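PDB 7N67: FdtA domain-containing protein from Helicobacter canadensis MIT 98-5491, which probably acts as a 3,4-ketoisomerase on a dTDP-linked keto sugar, in the biosynthesis of an unusual formylated sugar. Local coordinates for residues B[28-33]-B[79-84]; B[89-94]-B[98-103]; B[117-122]-B[126-131]. All blocks are in the same frame, centred on the assembly; numbering follows the deposited sequence.

Contact 1 of 3, residues B[28-33]-B[79-84]; sequences LNFDAK and VLIMMD. With TYD (thymidine-5'-diphosphate), chain E.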
loop_
_atom_site.group_PDB
_atom_site.type_symbol
_atom_site.label_atom_id
_atom_site.label_comp_id
_atom_site.label_asym_id
_atom_site.label_seq_id
_atom_site.Cartn_x
_atom_site.Cartn_y
_atom_site.Cartn_z
ATOM N N LEU B 28 0.162 14.091 -17.523
ATOM C CA LEU B 28 1.582 14.456 -17.278
ATOM C C LEU B 28 2.368 13.163 -17.047
ATOM O O LEU B 28 1.982 12.389 -16.154
ATOM C CB LEU B 28 1.651 15.403 -16.080
ATOM C CG LEU B 28 0.736 16.626 -16.161
ATOM C CD1 LEU B 28 0.732 17.391 -14.850
ATOM C CD2 LEU B 28 1.145 17.553 -17.292
ATOM N N ASN B 29 3.362 12.898 -17.890
ATOM C CA ASN B 29 4.292 11.755 -17.738
ATOM C C ASN B 29 5.535 12.260 -17.017
ATOM O O ASN B 29 6.165 13.141 -17.551
ATOM C CB ASN B 29 4.655 11.159 -19.092
ATOM C CG ASN B 29 3.428 10.647 -19.803
ATOM O OD1 ASN B 29 2.724 9.795 -19.270
ATOM N ND2 ASN B 29 3.169 11.167 -20.990
ATOM N N PHE B 30 5.865 11.714 -15.854
ATOM C CA PHE B 30 6.960 12.222 -14.992
ATOM C C PHE B 30 8.213 11.376 -15.235
ATOM O O PHE B 30 8.072 10.167 -15.457
ATOM C CB PHE B 30 6.524 12.208 -13.524
ATOM C CG PHE B 30 5.390 13.146 -13.186
ATOM C CD1 PHE B 30 5.215 14.331 -13.881
ATOM C CD2 PHE B 30 4.519 12.862 -12.147
ATOM C CE1 PHE B 30 4.183 15.197 -13.557
ATOM C CE2 PHE B 30 3.487 13.729 -11.824
ATOM C CZ PHE B 30 3.322 14.897 -12.527
ATOM N N ASP B 31 9.385 12.019 -15.210
ATOM C CA ASP B 31 10.716 11.350 -15.276
ATOM C C ASP B 31 11.109 11.011 -13.833
ATOM O O ASP B 31 11.041 11.904 -12.949
ATOM C CB ASP B 31 11.772 12.204 -15.994
ATOM C CG ASP B 31 11.469 12.459 -17.468
ATOM O OD1 ASP B 31 11.104 11.493 -18.174
ATOM O OD2 ASP B 31 11.583 13.628 -17.897
ATOM N N ALA B 32 11.433 9.745 -13.603
ATOM C CA ALA B 32 11.768 9.195 -12.275
ATOM C C ALA B 32 13.274 8.940 -12.247
ATOM O O ALA B 32 13.790 8.515 -13.286
ATOM C CB ALA B 32 10.954 7.941 -12.032
ATOM N N LYS B 33 13.954 9.234 -11.137
ATOM C CA LYS B 33 15.369 8.821 -10.913
ATOM C C LYS B 33 15.344 7.451 -10.224
ATOM O O LYS B 33 14.980 7.377 -9.020
ATOM C CB LYS B 33 16.159 9.855 -10.100
ATOM C CG LYS B 33 16.301 11.252 -10.705
ATOM C CD LYS B 33 16.873 11.316 -12.116
ATOM C CE LYS B 33 18.295 10.810 -12.248
ATOM N NZ LYS B 33 18.759 10.888 -13.656
ATOM N N VAL B 79 -3.148 19.529 -9.984
ATOM C CA VAL B 79 -2.482 18.327 -10.570
ATOM C C VAL B 79 -2.692 17.136 -9.625
ATOM O O VAL B 79 -2.298 17.238 -8.456
ATOM C CB VAL B 79 -0.994 18.586 -10.847
ATOM C CG1 VAL B 79 -0.226 17.294 -11.085
ATOM C CG2 VAL B 79 -0.810 19.526 -12.016
ATOM N N LEU B 80 -3.269 16.049 -10.145
ATOM C CA LEU B 80 -3.642 14.825 -9.381
ATOM C C LEU B 80 -2.586 13.753 -9.621
ATOM O O LEU B 80 -2.169 13.586 -10.773
ATOM C CB LEU B 80 -5.011 14.326 -9.853
ATOM C CG LEU B 80 -6.213 14.909 -9.125
ATOM C CD1 LEU B 80 -6.292 16.408 -9.321
ATOM C CD2 LEU B 80 -7.487 14.224 -9.586
ATOM N N ILE B 81 -2.170 13.071 -8.562
ATOM C CA ILE B 81 -1.223 11.922 -8.624
ATOM C C ILE B 81 -1.729 10.828 -7.682
ATOM O O ILE B 81 -1.881 11.125 -6.491
ATOM C CB ILE B 81 0.175 12.405 -8.232
ATOM C CG1 ILE B 81 0.568 13.623 -9.074
ATOM C CG2 ILE B 81 1.169 11.261 -8.346
ATOM C CD1 ILE B 81 1.804 14.327 -8.610
ATOM N N MET B 82 -2.041 9.640 -8.208
ATOM C CA MET B 82 -2.306 8.437 -7.369
ATOM C C MET B 82 -0.975 7.896 -6.862
ATOM O O MET B 82 -0.275 7.226 -7.634
ATOM C CB MET B 82 -3.011 7.318 -8.140
ATOM C CG MET B 82 -4.434 7.664 -8.487
ATOM S SD MET B 82 -5.409 8.122 -7.033
ATOM C CE MET B 82 -5.485 6.539 -6.200
ATOM N N MET B 83 -0.671 8.136 -5.596
ATOM C CA MET B 83 0.593 7.646 -4.996
ATOM C C MET B 83 0.476 6.155 -4.660
ATOM O O MET B 83 1.511 5.496 -4.618
ATOM C CB MET B 83 0.968 8.442 -3.744
ATOM C CG MET B 83 2.424 8.804 -3.748
ATOM S SD MET B 83 2.588 10.570 -3.543
ATOM C CE MET B 83 3.259 10.589 -1.885
ATOM N N ASP B 84 -0.729 5.667 -4.376
ATOM C CA ASP B 84 -0.983 4.254 -4.007
ATOM C C ASP B 84 -2.302 3.807 -4.638
ATOM O O ASP B 84 -3.308 4.510 -4.480
ATOM C CB ASP B 84 -0.998 4.053 -2.494
ATOM C CG ASP B 84 -0.669 2.634 -2.078
ATOM O OD1 ASP B 84 0.251 2.098 -2.649
ATOM O OD2 ASP B 84 -1.336 2.087 -1.174
HETATM P PA TYD E . 18.929 11.295 -3.819
HETATM O O1A TYD E . 19.445 12.563 -3.233
HETATM O O2A TYD E . 19.885 10.179 -4.069
HETATM O O3A TYD E . 17.681 10.790 -2.961
HETATM P PB TYD E . 17.408 10.557 -1.404
HETATM O O1B TYD E . 16.050 9.862 -1.335
HETATM O O2B TYD E . 18.552 9.672 -0.963
HETATM O O3B TYD E . 17.404 11.891 -0.716
HETATM O "O5'" TYD E . 18.168 11.604 -5.191
HETATM C "C5'" TYD E . 18.168 10.570 -6.195
HETATM C "C4'" TYD E . 18.347 11.236 -7.532
HETATM O "O4'" TYD E . 17.257 12.162 -7.741
HETATM C "C3'" TYD E . 19.647 12.028 -7.670
HETATM O "O3'" TYD E . 20.257 11.765 -8.926
HETATM C "C2'" TYD E . 19.188 13.474 -7.593
HETATM C "C1'" TYD E . 17.776 13.412 -8.161
HETATM N N1 TYD E . 16.880 14.478 -7.660
HETATM C C2 TYD E . 16.390 15.396 -8.570
HETATM O O2 TYD E . 16.659 15.354 -9.764
HETATM N N3 TYD E . 15.592 16.372 -8.022
HETATM C C4 TYD E . 15.229 16.513 -6.693
HETATM O O4 TYD E . 14.493 17.448 -6.349
HETATM C C5 TYD E . 15.762 15.512 -5.801
HETATM C C5M TYD E . 15.410 15.591 -4.343
HETATM C C6 TYD E . 16.556 14.561 -6.316
#
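F30 and I81 meet side chain to side chain. In the conformer described here, I81 CD1 lies at the ring edge, 3.7 Å from F30 CE2; the second deposited conformer of F30 may differ. The two side chains cross obliquely. F30 is turned with CG beside its backbone N (chi1 -65°), which aims the ring at strand 78-84.

L28 and V79 make the second apolar pair. L28 CD1 sits 3.9 Å from V79 CG1 and 3.9 Å from V79 CG2, so one methyl touches both branches of the valine. L28 and V79 point toward each other, as do F30 and I81. No hydrogen bond joins the segments, and the packing is purely apolar.

Farther along, K33 lies against a bound thymidine-5'-diphosphate. Its CG is 3.2 Å from the sugar O4' of that nucleotide, and its chain bends at chi2 and chi3. R37 of this chain and several residues of a second subunit hydrogen-bond the same nucleotide.

Strand 107-111 runs between the two segments in the six-stranded sheet, pairing through its backbone with both L28 and L80. This is apolar packing across one intervening strand of a beta fold, consistent with the QdtA-like cupin family. F110 touches L28 and V79, L43 of strand 38-44 touches F30 and I81, and Y58 of the second subunit packs on that same pair.

Contact 2 of 3, residues B[89-94]-B[98-103]; sequences IVLNDG and KSIILN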
loop_
_atom_site.group_PDB
_atom_site.type_symbol
_atom_site.label_atom_id
_atom_site.label_comp_id
_atom_site.label_asym_id
_atom_site.label_seq_id
_atom_site.Cartn_x
_atom_site.Cartn_y
_atom_site.Cartn_z
ATOM N N ILE B 89 -10.756 8.924 -12.423
ATOM C CA ILE B 89 -11.106 10.376 -12.494
ATOM C C ILE B 89 -12.132 10.555 -13.606
ATOM O O ILE B 89 -11.841 10.122 -14.721
ATOM C CB ILE B 89 -9.886 11.286 -12.728
ATOM C CG1 ILE B 89 -8.690 10.927 -11.839
ATOM C CG2 ILE B 89 -10.301 12.739 -12.553
ATOM C CD1 ILE B 89 -9.013 10.870 -10.376
ATOM N N VAL B 90 -13.274 11.172 -13.290
ATOM C CA VAL B 90 -14.348 11.502 -14.273
ATOM C C VAL B 90 -14.463 13.025 -14.364
ATOM O O VAL B 90 -14.774 13.674 -13.346
ATOM C CB VAL B 90 -15.708 10.865 -13.921
ATOM C CG1 VAL B 90 -16.698 11.023 -15.066
ATOM C CG2 VAL B 90 -15.577 9.400 -13.537
ATOM N N LEU B 91 -14.257 13.532 -15.576
ATOM C CA LEU B 91 -14.091 14.958 -15.933
ATOM C C LEU B 91 -15.255 15.380 -16.828
ATOM O O LEU B 91 -15.598 14.652 -17.785
ATOM C CB LEU B 91 -12.770 15.127 -16.686
ATOM C CG LEU B 91 -11.500 14.890 -15.875
ATOM C CD1 LEU B 91 -10.283 15.292 -16.699
ATOM C CD2 LEU B 91 -11.544 15.645 -14.544
ATOM N N ASN B 92 -15.823 16.539 -16.544
ATOM C CA ASN B 92 -17.000 17.030 -17.283
ATOM C C ASN B 92 -16.894 18.546 -17.317
ATOM O O ASN B 92 -16.771 19.129 -16.231
ATOM C CB ASN B 92 -18.293 16.518 -16.645
ATOM C CG ASN B 92 -19.499 16.862 -17.489
ATOM O OD1 ASN B 92 -19.865 18.033 -17.610
ATOM N ND2 ASN B 92 -20.084 15.851 -18.108
ATOM N N ASP B 93 -16.914 19.135 -18.511
ATOM C CA ASP B 93 -16.907 20.604 -18.685
ATOM C C ASP B 93 -18.274 21.033 -19.225
ATOM O O ASP B 93 -18.362 22.114 -19.796
ATOM C CB ASP B 93 -15.718 21.036 -19.540
ATOM C CG ASP B 93 -15.803 20.587 -20.979
ATOM O OD1 ASP B 93 -14.841 20.853 -21.711
ATOM O OD2 ASP B 93 -16.837 19.980 -21.354
ATOM N N GLY B 94 -19.308 20.217 -19.024
ATOM C CA GLY B 94 -20.700 20.574 -19.371
ATOM C C GLY B 94 -21.199 19.854 -20.614
ATOM O O GLY B 94 -22.392 20.019 -20.923
ATOM N N LYS B 98 -15.441 12.394 -19.545
ATOM C CA LYS B 98 -14.154 11.740 -19.924
ATOM C C LYS B 98 -13.607 11.011 -18.694
ATOM O O LYS B 98 -13.380 11.682 -17.659
ATOM C CB LYS B 98 -13.134 12.771 -20.415
ATOM C CG LYS B 98 -12.327 12.356 -21.635
ATOM C CD LYS B 98 -10.993 11.715 -21.324
ATOM C CE LYS B 98 -10.252 11.243 -22.561
ATOM N NZ LYS B 98 -10.806 9.977 -23.097
ATOM N N SER B 99 -13.447 9.688 -18.773
ATOM C CA SER B 99 -12.797 8.870 -17.719
ATOM C C SER B 99 -11.286 8.860 -17.949
ATOM O O SER B 99 -10.873 8.656 -19.095
ATOM C CB SER B 99 -13.361 7.495 -17.683
ATOM O OG SER B 99 -14.554 7.510 -16.916
ATOM N N ILE B 100 -10.494 9.142 -16.916
ATOM C CA ILE B 100 -9.016 8.926 -16.937
ATOM C C ILE B 100 -8.666 8.040 -15.754
ATOM O O ILE B 100 -8.929 8.444 -14.606
ATOM C CB ILE B 100 -8.224 10.240 -16.915
ATOM C CG1 ILE B 100 -8.512 11.066 -18.168
ATOM C CG2 ILE B 100 -6.735 9.967 -16.767
ATOM C CD1 ILE B 100 -8.833 12.504 -17.863
ATOM N N ILE B 101 -8.120 6.866 -16.032
ATOM C CA ILE B 101 -7.657 5.939 -14.966
ATOM C C ILE B 101 -6.247 6.359 -14.582
ATOM O O ILE B 101 -5.412 6.433 -15.482
ATOM C CB ILE B 101 -7.726 4.467 -15.409
ATOM C CG1 ILE B 101 -9.178 3.990 -15.444
ATOM C CG2 ILE B 101 -6.859 3.614 -14.496
ATOM C CD1 ILE B 101 -9.605 3.408 -16.767
ATOM N N LEU B 102 -6.046 6.651 -13.295
ATOM C CA LEU B 102 -4.719 6.788 -12.665
ATOM C C LEU B 102 -4.480 5.541 -11.811
ATOM O O LEU B 102 -5.288 5.290 -10.892
ATOM C CB LEU B 102 -4.695 8.061 -11.826
ATOM C CG LEU B 102 -4.947 9.364 -12.578
ATOM C CD1 LEU B 102 -4.932 10.540 -11.601
ATOM C CD2 LEU B 102 -3.945 9.580 -13.704
ATOM N N ASN B 103 -3.420 4.786 -12.122
ATOM C CA ASN B 103 -3.060 3.538 -11.407
ATOM C C ASN B 103 -1.549 3.411 -11.240
ATOM O O ASN B 103 -1.127 2.315 -10.833
ATOM C CB ASN B 103 -3.629 2.298 -12.097
ATOM C CG ASN B 103 -3.268 2.175 -13.562
ATOM O OD1 ASN B 103 -3.948 1.465 -14.301
ATOM N ND2 ASN B 103 -2.232 2.874 -13.997
#
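I89 O receives two groups from the opposite strand. The backbone N of I100 gives it a hydrogen bond of 2.8 Å that is nearly straight, 172° at the hydrogen. The CA of S99 adds a weaker CA-H...O contact to I89 O at 3.4 Å. In return, I89 N bonds to I100 O, with its donor tilted 27° from the carbonyl plane.

L91 and K98 form the next hydrogen-bonded antiparallel pair. Between the two lies the non-hydrogen-bonded pair V90 and S99. This is a beta hairpin of strands 87-92 and 98-102.

I89, L91, I100 and L102 form an apolar patch. L91 CD1 meets I100 CD1, though their very short separation is doubtful. I89 CG1 rests 3.8 Å from L102 CD1. On the other face V90 CG2 lies 4.0 Å from S99 OG, which has its own hydrogen bond to E88.

N92 OD1 accepts from G94 N at 2.7 Å, an Asx turn at the end of the strand. The donor stands above the amide plane of N92. Y145 also bonds that oxygen.

Backbone bonds fix the register. I89, L91 and I100 turn to one face, where I89 and I100 pack on L109. K98 starts on that face, but its end leads away. V90 and S99 share the other face, so apolar and polar groups mix there.

Contact 3 of 3, residues B[117-122]-B[126-131]; sequences REMRNF and AKLLVL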
loop_
_atom_site.group_PDB
_atom_site.type_symbol
_atom_site.label_atom_id
_atom_site.label_comp_id
_atom_site.label_asym_id
_atom_site.label_seq_id
_atom_site.Cartn_x
_atom_site.Cartn_y
_atom_site.Cartn_z
ATOM N N ARG B 117 -15.326 17.528 -11.640
ATOM C CA ARG B 117 -14.520 16.286 -11.529
ATOM C C ARG B 117 -15.104 15.422 -10.413
ATOM O O ARG B 117 -15.627 15.985 -9.417
ATOM C CB ARG B 117 -13.020 16.567 -11.350
ATOM C CG ARG B 117 -12.544 16.839 -9.928
ATOM C CD ARG B 117 -13.077 18.146 -9.348
ATOM N NE ARG B 117 -12.768 19.294 -10.198
ATOM C CZ ARG B 117 -11.596 19.933 -10.213
ATOM N NH1 ARG B 117 -10.611 19.539 -9.417
ATOM N NH2 ARG B 117 -11.403 20.955 -11.030
ATOM N N GLU B 118 -15.056 14.108 -10.635
ATOM C CA GLU B 118 -15.326 13.071 -9.613
ATOM C C GLU B 118 -14.165 12.064 -9.628
ATOM O O GLU B 118 -13.456 11.971 -10.639
ATOM C CB GLU B 118 -16.673 12.393 -9.883
ATOM C CG GLU B 118 -17.732 13.350 -10.377
ATOM C CD GLU B 118 -19.141 12.791 -10.421
ATOM O OE1 GLU B 118 -19.306 11.592 -10.146
ATOM O OE2 GLU B 118 -20.068 13.566 -10.748
ATOM N N MET B 119 -13.994 11.333 -8.538
ATOM C CA MET B 119 -12.984 10.268 -8.459
ATOM C C MET B 119 -13.647 9.069 -7.790
ATOM O O MET B 119 -14.034 9.167 -6.623
ATOM C CB MET B 119 -11.706 10.713 -7.730
ATOM C CG MET B 119 -11.874 11.753 -6.630
ATOM S SD MET B 119 -12.152 13.496 -7.144
ATOM C CE MET B 119 -10.553 14.033 -7.752
ATOM N N ARG B 120 -13.815 7.997 -8.560
ATOM C CA ARG B 120 -14.581 6.793 -8.146
ATOM C C ARG B 120 -13.757 5.526 -8.410
ATOM O O ARG B 120 -12.638 5.631 -8.967
ATOM C CB ARG B 120 -15.919 6.797 -8.880
ATOM C CG ARG B 120 -15.803 7.087 -10.367
ATOM C CD ARG B 120 -17.122 6.867 -11.083
ATOM N NE ARG B 120 -16.911 6.336 -12.426
ATOM C CZ ARG B 120 -17.640 6.661 -13.497
ATOM N NH1 ARG B 120 -18.627 7.546 -13.395
ATOM N NH2 ARG B 120 -17.356 6.103 -14.663
ATOM N N ASN B 121 -14.260 4.381 -7.948
ATOM C CA ASN B 121 -13.599 3.057 -8.110
ATOM C C ASN B 121 -12.189 3.123 -7.510
ATOM O O ASN B 121 -11.257 2.558 -8.092
ATOM C CB ASN B 121 -13.632 2.624 -9.579
ATOM C CG ASN B 121 -15.055 2.565 -10.093
ATOM O OD1 ASN B 121 -15.939 2.088 -9.384
ATOM N ND2 ASN B 121 -15.295 3.053 -11.304
ATOM N N PHE B 122 -12.049 3.837 -6.397
ATOM C CA PHE B 122 -10.827 3.844 -5.571
ATOM C C PHE B 122 -10.553 2.397 -5.199
ATOM O O PHE B 122 -11.474 1.761 -4.703
ATOM C CB PHE B 122 -11.005 4.654 -4.289
ATOM C CG PHE B 122 -10.753 6.131 -4.423
ATOM C CD1 PHE B 122 -11.793 7.043 -4.294
ATOM C CD2 PHE B 122 -9.468 6.609 -4.649
ATOM C CE1 PHE B 122 -11.551 8.401 -4.401
ATOM C CE2 PHE B 122 -9.233 7.966 -4.765
ATOM C CZ PHE B 122 -10.271 8.859 -4.641
ATOM N N ALA B 126 -6.499 3.251 -1.288
ATOM C CA ALA B 126 -5.817 4.046 -2.334
ATOM C C ALA B 126 -5.624 5.486 -1.838
ATOM O O ALA B 126 -6.510 6.010 -1.125
ATOM C CB ALA B 126 -6.599 4.039 -3.620
ATOM N N LYS B 127 -4.509 6.099 -2.238
ATOM C CA LYS B 127 -4.051 7.418 -1.757
ATOM C C LYS B 127 -3.853 8.324 -2.964
ATOM O O LYS B 127 -3.208 7.872 -3.946
ATOM C CB LYS B 127 -2.772 7.216 -0.950
ATOM C CG LYS B 127 -2.912 6.106 0.075
ATOM C CD LYS B 127 -1.767 6.005 1.074
ATOM C CE LYS B 127 -1.953 4.851 2.048
ATOM N NZ LYS B 127 -2.292 3.594 1.328
ATOM N N LEU B 128 -4.439 9.522 -2.900
ATOM C CA LEU B 128 -4.366 10.538 -3.971
ATOM C C LEU B 128 -3.653 11.763 -3.415
ATOM O O LEU B 128 -4.008 12.190 -2.293
ATOM C CB LEU B 128 -5.786 10.882 -4.398
ATOM C CG LEU B 128 -5.933 12.063 -5.357
ATOM C CD1 LEU B 128 -5.297 11.749 -6.701
ATOM C CD2 LEU B 128 -7.401 12.414 -5.538
ATOM N N LEU B 129 -2.655 12.265 -4.145
ATOM C CA LEU B 129 -1.983 13.552 -3.843
ATOM C C LEU B 129 -2.515 14.596 -4.815
ATOM O O LEU B 129 -2.678 14.255 -6.004
ATOM C CB LEU B 129 -0.467 13.378 -3.989
ATOM C CG LEU B 129 0.350 14.648 -3.783
ATOM C CD1 LEU B 129 0.212 15.173 -2.357
ATOM C CD2 LEU B 129 1.806 14.394 -4.138
ATOM N N VAL B 130 -2.793 15.807 -4.328
ATOM C CA VAL B 130 -3.280 16.937 -5.178
ATOM C C VAL B 130 -2.393 18.160 -4.934
ATOM O O VAL B 130 -2.309 18.635 -3.780
ATOM C CB VAL B 130 -4.766 17.260 -4.919
ATOM C CG1 VAL B 130 -5.264 18.378 -5.827
ATOM C CG2 VAL B 130 -5.648 16.032 -5.087
ATOM N N LEU B 131 -1.740 18.624 -5.986
ATOM C CA LEU B 131 -1.001 19.909 -6.010
ATOM C C LEU B 131 -1.991 20.971 -6.485
ATOM O O LEU B 131 -2.544 20.791 -7.598
ATOM C CB LEU B 131 0.180 19.764 -6.975
ATOM C CG LEU B 131 1.437 19.060 -6.443
ATOM C CD1 LEU B 131 1.155 18.130 -5.281
ATOM C CD2 LEU B 131 2.124 18.294 -7.553
#
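The flat group here is the F122 ring, and it meets A126 edge-on. A126 CB lies near the plane of the ring, 4.0 Å from CD2, so the methyl touches the rim. F122 CG stands beside its own backbone N (chi1 -85°), and F122 leans toward the other segment. M119 of the same segment sits off one face of the ring, past its CZ end, with M119 CB 3.9 Å from F122 CZ. The side chains of R68, C87 and T62 also touch F122.

M119 and L128 make the second pair. M119 CE approaches L128 CD2 at 4.2 Å, and the two side chains cross at about a right angle. L128 has its CG anti to the backbone N (chi1 171°), which carries its methyls toward M119. The methionine chain bends at chi2 and chi3 to bring its methyl there. No hydrogen bond links the segments. All four touching residues are buried.

The dTDP pocket is near. A bound thymidine-5'-diphosphate lies close to the side chain of M119. The backbone of M119 pairs with that of R68, a residue that binds dTDP. M119 and F122 both lie beside R68, so this packing is next to the nucleotide pocket.

The two segments belong to different sheets. Strand 116-120 lies between strands 87-92 and 68-73 in the five-stranded sheet. Strand 127-132 lies between 78-84 and 55-60 in the six-stranded one. A short turn connects them, and M119 and L128 meet in the space between the sheets, as expected inside a cupin barrel. L80 of strand 78-84 touches both M119 and L128, and M82 of that strand covers A126 and L128.

How the contacts relate
The three contacts follow one another along the chain, and none nests in or crosses another. Contact 1 closes first. It brings the early strand 25-35 near strand 78-84 after a loop of 45 residues, within the six-stranded sheet. Contact 2 then closes a tight hairpin at one edge of the five-stranded sheet. Contact 3 closes the short turn that carries the chain from that sheet back to the other. Backbone bonds tie them: V79 pairs with L131, probably I81 with L129, and V90 with E118. L80 and M82 of contact 1 also pack on I89 and L102 of contact 2, joining the two sheets.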